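Local coordinates for SusD superfamily protein (Bacteroides vulgatus, PDB 3MYV), which probably binds glycans at the cell surface as an outer-membrane SusD-family protein that serves polysaccharide uptake, at residues A[18-23]-A[110-115]; A[80-85]-A[118-123]. All coordinates share one frame; numbering follows the deposited sequence.

From the N terminus, helix 13-27 comes first and supplies 18-23. Helix 77-94 follows with 80-85, and helix 103-128 carries both 110-115 and 118-123. Interaction 1 therefore closes an 86-residue excursion. Interaction 2 closes one of 32 residues, most of it helical. Their segments alternate along the chain, so the two closures cross rather than nest. Helix 103-128 is common to both, and its two segments lie one after the other. The contacts also touch directly: Leu23 CD2 lies 3.7 Å from Glu85 CB. Together they join three helices of the helical, TPR-related part of the SusD fold. Their centres are about 11 Å apart.

Interaction 1: A[18-23]-A[110-115]; sequences NAVNGL and KGETMA
Val20 points one methyl at Glu112 and the other at Thr113. Val20 CG1 sits squarely over one face of the carboxylate, 3.7 Å from Glu112 CD. Val20 CG1 is also 3.8 Å from both Glu112 OE1 and Glu112 OE2, so the methyl is centred on the flat group. The torsions fit this: Val20 CG1 is anti to the backbone N (chi1 171°), and the Glu112 chain is fully extended, which carries its carboxylate across to present a face to the valine methyl. CG2 of Val20 takes the second partner, Thr113 OG1, at 3.2 Å, which is tight for a methyl against an oxygen. That hydroxyl also hydrogen-bonds the carbonyl O of Leu109, one turn back in its own helix. Leu23 adds a looser methyl contact, CD1 to Thr113 CG2 at 4.3 Å.

Segments 18-23 and 110-115 run nearly parallel, at 18°, and their axes approach to 10.5 Å. They belong to the helical part of the SusD fold, whose family is grouped with the TPR proteins. Helix 77-94 packs against both partners: Ile89 touches Ala19 and Thr113.

The buried carboxylate has polar partners: Glu112 OE2 forms a salt bridge with Arg186 NE and a hydrogen bond with Tyr24 OH, and Arg186 NH1 bonds Asn21 OD1 as well, so the arginine bridges the two helices on this side.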
loop_
_atom_site.group_PDB
_atom_site.type_symbol
_atom_site.label_atom_id
_atom_site.label_comp_id
_atom_site.label_asym_id
_atom_site.label_seq_id
_atom_site.Cartn_x
_atom_site.Cartn_y
_atom_site.Cartn_z
ATOM N N ASN A 18 -24.493 1.517 3.367
ATOM C CA ASN A 18 -24.321 0.059 3.374
ATOM C C ASN A 18 -23.611 -0.466 2.146
ATOM O O ASN A 18 -22.756 -1.354 2.260
ATOM C CB ASN A 18 -25.665 -0.656 3.539
ATOM C CG ASN A 18 -26.289 -0.414 4.911
ATOM O OD1 ASN A 18 -25.589 -0.179 5.903
ATOM N ND2 ASN A 18 -27.607 -0.451 4.964
ATOM N N ALA A 19 -23.942 0.083 0.976
ATOM C CA ALA A 19 -23.255 -0.297 -0.256
ATOM C C ALA A 19 -21.765 0.062 -0.140
ATOM O O ALA A 19 -20.887 -0.733 -0.506
ATOM C CB ALA A 19 -23.892 0.403 -1.480
ATOM N N VAL A 20 -21.477 1.262 0.373
ATOM C CA VAL A 20 -20.083 1.729 0.475
ATOM C C VAL A 20 -19.325 0.831 1.441
ATOM O O VAL A 20 -18.222 0.373 1.124
ATOM C CB VAL A 20 -19.975 3.243 0.854
ATOM C CG1 VAL A 20 -18.519 3.635 1.167
ATOM C CG2 VAL A 20 -20.551 4.102 -0.296
ATOM N N ASN A 21 -19.961 0.502 2.568
ATOM C CA ASN A 21 -19.400 -0.456 3.522
ATOM C C ASN A 21 -18.987 -1.790 2.852
ATOM O O ASN A 21 -17.901 -2.329 3.126
ATOM C CB ASN A 21 -20.417 -0.697 4.643
ATOM C CG ASN A 21 -19.772 -1.067 5.937
ATOM O OD1 ASN A 21 -19.180 -0.226 6.598
ATOM N ND2 ASN A 21 -19.872 -2.340 6.305
ATOM N N GLY A 22 -19.834 -2.294 1.959
ATOM C CA GLY A 22 -19.575 -3.536 1.198
ATOM C C GLY A 22 -18.322 -3.477 0.318
ATOM O O GLY A 22 -17.670 -4.495 0.060
ATOM N N LEU A 23 -17.993 -2.290 -0.168
ATOM C CA LEU A 23 -16.742 -2.105 -0.914
ATOM C C LEU A 23 -15.539 -2.454 -0.024
ATOM O O LEU A 23 -14.609 -3.133 -0.460
ATOM C CB LEU A 23 -16.612 -0.685 -1.446
ATOM C CG LEU A 23 -17.721 -0.103 -2.336
ATOM C CD1 LEU A 23 -17.388 1.378 -2.624
ATOM C CD2 LEU A 23 -17.916 -0.910 -3.636
ATOM N N LYS A 110 -20.529 9.827 -1.631
ATOM C CA LYS A 110 -20.106 9.928 -3.032
ATOM C C LYS A 110 -18.576 10.117 -3.117
ATOM O O LYS A 110 -17.894 9.396 -3.857
ATOM C CB LYS A 110 -20.809 11.074 -3.729
ATOM C CG LYS A 110 -20.318 11.344 -5.151
ATOM C CD LYS A 110 -21.092 12.494 -5.822
ATOM C CE LYS A 110 -20.394 12.943 -7.116
ATOM N NZ LYS A 110 -21.134 14.056 -7.814
ATOM N N GLY A 111 -18.051 11.069 -2.353
ATOM C CA GLY A 111 -16.605 11.314 -2.310
ATOM C C GLY A 111 -15.813 10.094 -1.886
ATOM O O GLY A 111 -14.745 9.770 -2.458
ATOM N N GLU A 112 -16.340 9.400 -0.885
ATOM C CA GLU A 112 -15.661 8.237 -0.333
ATOM C C GLU A 112 -15.624 7.123 -1.375
ATOM O O GLU A 112 -14.611 6.468 -1.539
ATOM C CB GLU A 112 -16.357 7.760 0.951
ATOM C CG GLU A 112 -15.650 6.598 1.617
ATOM C CD GLU A 112 -16.342 6.063 2.866
ATOM O OE1 GLU A 112 -17.384 6.623 3.287
ATOM O OE2 GLU A 112 -15.832 5.056 3.424
ATOM N N THR A 113 -16.737 6.930 -2.079
ATOM C CA THR A 113 -16.804 5.970 -3.188
ATOM C C THR A 113 -15.771 6.293 -4.275
ATOM O O THR A 113 -15.101 5.407 -4.802
ATOM C CB THR A 113 -18.219 5.932 -3.792
ATOM O OG1 THR A 113 -19.171 5.599 -2.765
ATOM C CG2 THR A 113 -18.305 4.915 -4.959
HETATM N N MSE A 114 -15.615 7.569 -4.599
HETATM C CA MSE A 114 -14.601 7.982 -5.549
HETATM C C MSE A 114 -13.205 7.693 -5.014
HETATM O O MSE A 114 -12.320 7.359 -5.799
HETATM C CB MSE A 114 -14.751 9.462 -5.920
HETATM C CG MSE A 114 -16.055 9.792 -6.643
HETATM SE SE MSE A 114 -16.378 11.710 -6.768
HETATM C CE MSE A 114 -15.003 12.155 -7.998
ATOM N N ALA A 115 -12.984 7.856 -3.707
ATOM C CA ALA A 115 -11.666 7.542 -3.103
ATOM C C ALA A 115 -11.349 6.035 -3.259
ATOM O O ALA A 115 -10.227 5.662 -3.596
ATOM C CB ALA A 115 -11.651 7.965 -1.607
#

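Interaction 2: A[80-85]-A[118-123]; sequences FYILRE and ALCQFD
Leu83 and Ile82 make the apolar contacts, both with Cys120. Leu83 meets the cysteine through its branch point: CG is 3.7 Å from Cys120 CB. Leu83 CD1 and CD2 both lie 4.0 Å from Cys120 CB. Ile82 takes the sulfur instead. Ile82 CG2 is 3.6 Å from Cys120 SG, and Ile82 CB is 3.9 Å from the same sulfur. Cys120 SG is anti to its own carbonyl carbon (chi1 -73°), a setting that lays the thiol against the isoleucine and leaves CB to the leucine.

These are two consecutive long helices, 77-94 and 103-128, paired as an antiparallel helical hairpin in the TPR-related part of the SusD fold. Segments 80-85 and 118-123 run at 150° to each other, their axes 9.3 Å apart at the closest. Helix 13-27 packs on the Ile82 side through Leu26 and Met27.

The remaining contact sets a methyl against a polar group. Leu83 CD1 lies above the amide plane of Gln121 near its OE1 end, 3.7 Å from OE1, and the two side chains meet at about a right angle. The amide is held by backbone atoms of 143-145: OE1 accepts from Ile145 N and NE2 donates to Pro143 O. This pair of bonds fixes which way round the amide sits. Replacing Leu83 with alanine would probably open a gap beside Cys120 CB and take away the methyl that lies at the OE1 end of the Gln121 amide. Ile117 and Leu124, just before and just after 118-123 on helix 103-128, also touch the leucine.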
loop_
_atom_site.group_PDB
_atom_site.type_symbol
_atom_site.label_atom_id
_atom_site.label_comp_id
_atom_site.label_asym_id
_atom_site.label_seq_id
_atom_site.Cartn_x
_atom_site.Cartn_y
_atom_site.Cartn_z
ATOM N N PHE A 80 -10.927 -4.974 -9.661
ATOM C CA PHE A 80 -11.866 -4.725 -10.761
ATOM C C PHE A 80 -13.297 -4.927 -10.326
ATOM O O PHE A 80 -14.162 -4.183 -10.757
ATOM C CB PHE A 80 -11.577 -5.566 -12.003
ATOM C CG PHE A 80 -10.602 -4.923 -12.915
ATOM C CD1 PHE A 80 -10.858 -3.675 -13.454
ATOM C CD2 PHE A 80 -9.390 -5.523 -13.183
ATOM C CE1 PHE A 80 -9.946 -3.068 -14.309
ATOM C CE2 PHE A 80 -8.485 -4.916 -14.030
ATOM C CZ PHE A 80 -8.756 -3.706 -14.592
ATOM N N TYR A 81 -13.534 -5.942 -9.489
ATOM C CA TYR A 81 -14.853 -6.209 -8.970
ATOM C C TYR A 81 -15.330 -5.024 -8.128
ATOM O O TYR A 81 -16.462 -4.575 -8.259
ATOM C CB TYR A 81 -14.871 -7.527 -8.153
ATOM C CG TYR A 81 -16.277 -7.953 -7.770
ATOM C CD1 TYR A 81 -16.895 -7.453 -6.619
ATOM C CD2 TYR A 81 -17.004 -8.820 -8.577
ATOM C CE1 TYR A 81 -18.169 -7.810 -6.281
ATOM C CE2 TYR A 81 -18.306 -9.186 -8.238
ATOM C CZ TYR A 81 -18.872 -8.670 -7.091
ATOM O OH TYR A 81 -20.142 -9.015 -6.743
ATOM N N ILE A 82 -14.456 -4.514 -7.280
ATOM C CA ILE A 82 -14.789 -3.377 -6.448
ATOM C C ILE A 82 -15.100 -2.140 -7.297
ATOM O O ILE A 82 -16.066 -1.414 -7.019
ATOM C CB ILE A 82 -13.680 -3.097 -5.411
ATOM C CG1 ILE A 82 -13.547 -4.254 -4.407
ATOM C CG2 ILE A 82 -13.966 -1.789 -4.635
ATOM C CD1 ILE A 82 -12.209 -4.245 -3.610
ATOM N N LEU A 83 -14.300 -1.907 -8.333
ATOM C CA LEU A 83 -14.536 -0.788 -9.248
ATOM C C LEU A 83 -15.924 -0.851 -9.899
ATOM O O LEU A 83 -16.602 0.144 -10.013
ATOM C CB LEU A 83 -13.454 -0.775 -10.336
ATOM C CG LEU A 83 -12.115 -0.138 -9.921
ATOM C CD1 LEU A 83 -10.958 -0.563 -10.838
ATOM C CD2 LEU A 83 -12.211 1.408 -9.887
ATOM N N ARG A 84 -16.343 -2.035 -10.325
ATOM C CA ARG A 84 -17.671 -2.202 -10.875
ATOM C C ARG A 84 -18.734 -1.855 -9.855
ATOM O O ARG A 84 -19.689 -1.131 -10.188
ATOM C CB ARG A 84 -17.906 -3.660 -11.332
ATOM C CG ARG A 84 -19.367 -3.925 -11.768
ATOM C CD ARG A 84 -19.719 -5.403 -11.718
ATOM N NE ARG A 84 -19.358 -6.054 -12.967
ATOM N N GLU A 85 -18.624 -2.397 -8.637
ATOM C CA GLU A 85 -19.646 -2.109 -7.590
ATOM C C GLU A 85 -19.642 -0.617 -7.214
ATOM O O GLU A 85 -20.719 -0.001 -6.989
ATOM C CB GLU A 85 -19.453 -2.974 -6.324
ATOM C CG GLU A 85 -19.590 -4.474 -6.528
ATOM C CD GLU A 85 -20.976 -4.885 -6.969
ATOM O OE1 GLU A 85 -21.933 -4.622 -6.227
ATOM O OE2 GLU A 85 -21.114 -5.462 -8.061
ATOM N N ALA A 118 -10.351 5.404 -6.842
ATOM C CA ALA A 118 -8.999 5.870 -7.057
ATOM C C ALA A 118 -7.962 4.882 -6.482
ATOM O O ALA A 118 -6.999 4.573 -7.135
ATOM C CB ALA A 118 -8.818 7.294 -6.436
ATOM N N LEU A 119 -8.179 4.370 -5.274
ATOM C CA LEU A 119 -7.255 3.396 -4.694
ATOM C C LEU A 119 -7.149 2.108 -5.528
ATOM O O LEU A 119 -6.038 1.650 -5.856
ATOM C CB LEU A 119 -7.691 3.065 -3.263
ATOM C CG LEU A 119 -6.822 2.074 -2.499
ATOM C CD1 LEU A 119 -5.356 2.535 -2.517
ATOM C CD2 LEU A 119 -7.340 1.944 -1.063
ATOM N N CYS A 120 -8.302 1.567 -5.920
ATOM C CA CYS A 120 -8.344 0.353 -6.718
ATOM C C CYS A 120 -7.617 0.561 -8.041
ATOM O O CYS A 120 -6.759 -0.242 -8.443
ATOM C CB CYS A 120 -9.783 -0.043 -7.002
ATOM S SG CYS A 120 -10.633 -0.710 -5.551
ATOM N N GLN A 121 -7.951 1.639 -8.731
ATOM C CA GLN A 121 -7.298 1.874 -10.029
ATOM C C GLN A 121 -5.806 2.107 -9.868
ATOM O O GLN A 121 -4.990 1.683 -10.725
ATOM C CB GLN A 121 -7.977 3.009 -10.782
ATOM C CG GLN A 121 -7.534 3.057 -12.279
ATOM C CD GLN A 121 -8.143 1.927 -13.101
ATOM O OE1 GLN A 121 -9.375 1.797 -13.162
ATOM N NE2 GLN A 121 -7.285 1.152 -13.808
ATOM N N PHE A 122 -5.415 2.781 -8.784
ATOM C CA PHE A 122 -3.987 3.037 -8.513
ATOM C C PHE A 122 -3.219 1.736 -8.323
ATOM O O PHE A 122 -2.174 1.526 -8.935
ATOM C CB PHE A 122 -3.820 3.970 -7.301
ATOM C CG PHE A 122 -2.383 4.128 -6.821
ATOM C CD1 PHE A 122 -1.424 4.731 -7.625
ATOM C CD2 PHE A 122 -2.014 3.745 -5.544
ATOM C CE1 PHE A 122 -0.110 4.896 -7.169
ATOM C CE2 PHE A 122 -0.712 3.924 -5.080
ATOM C CZ PHE A 122 0.239 4.509 -5.903
ATOM N N ASP A 123 -3.771 0.843 -7.505
ATOM C CA ASP A 123 -3.159 -0.456 -7.282
ATOM C C ASP A 123 -3.036 -1.265 -8.579
ATOM O O ASP A 123 -1.951 -1.776 -8.900
ATOM C CB ASP A 123 -3.920 -1.207 -6.195
ATOM C CG ASP A 123 -3.636 -0.643 -4.792
ATOM O OD1 ASP A 123 -2.580 0.014 -4.621
ATOM O OD2 ASP A 123 -4.475 -0.844 -3.878
#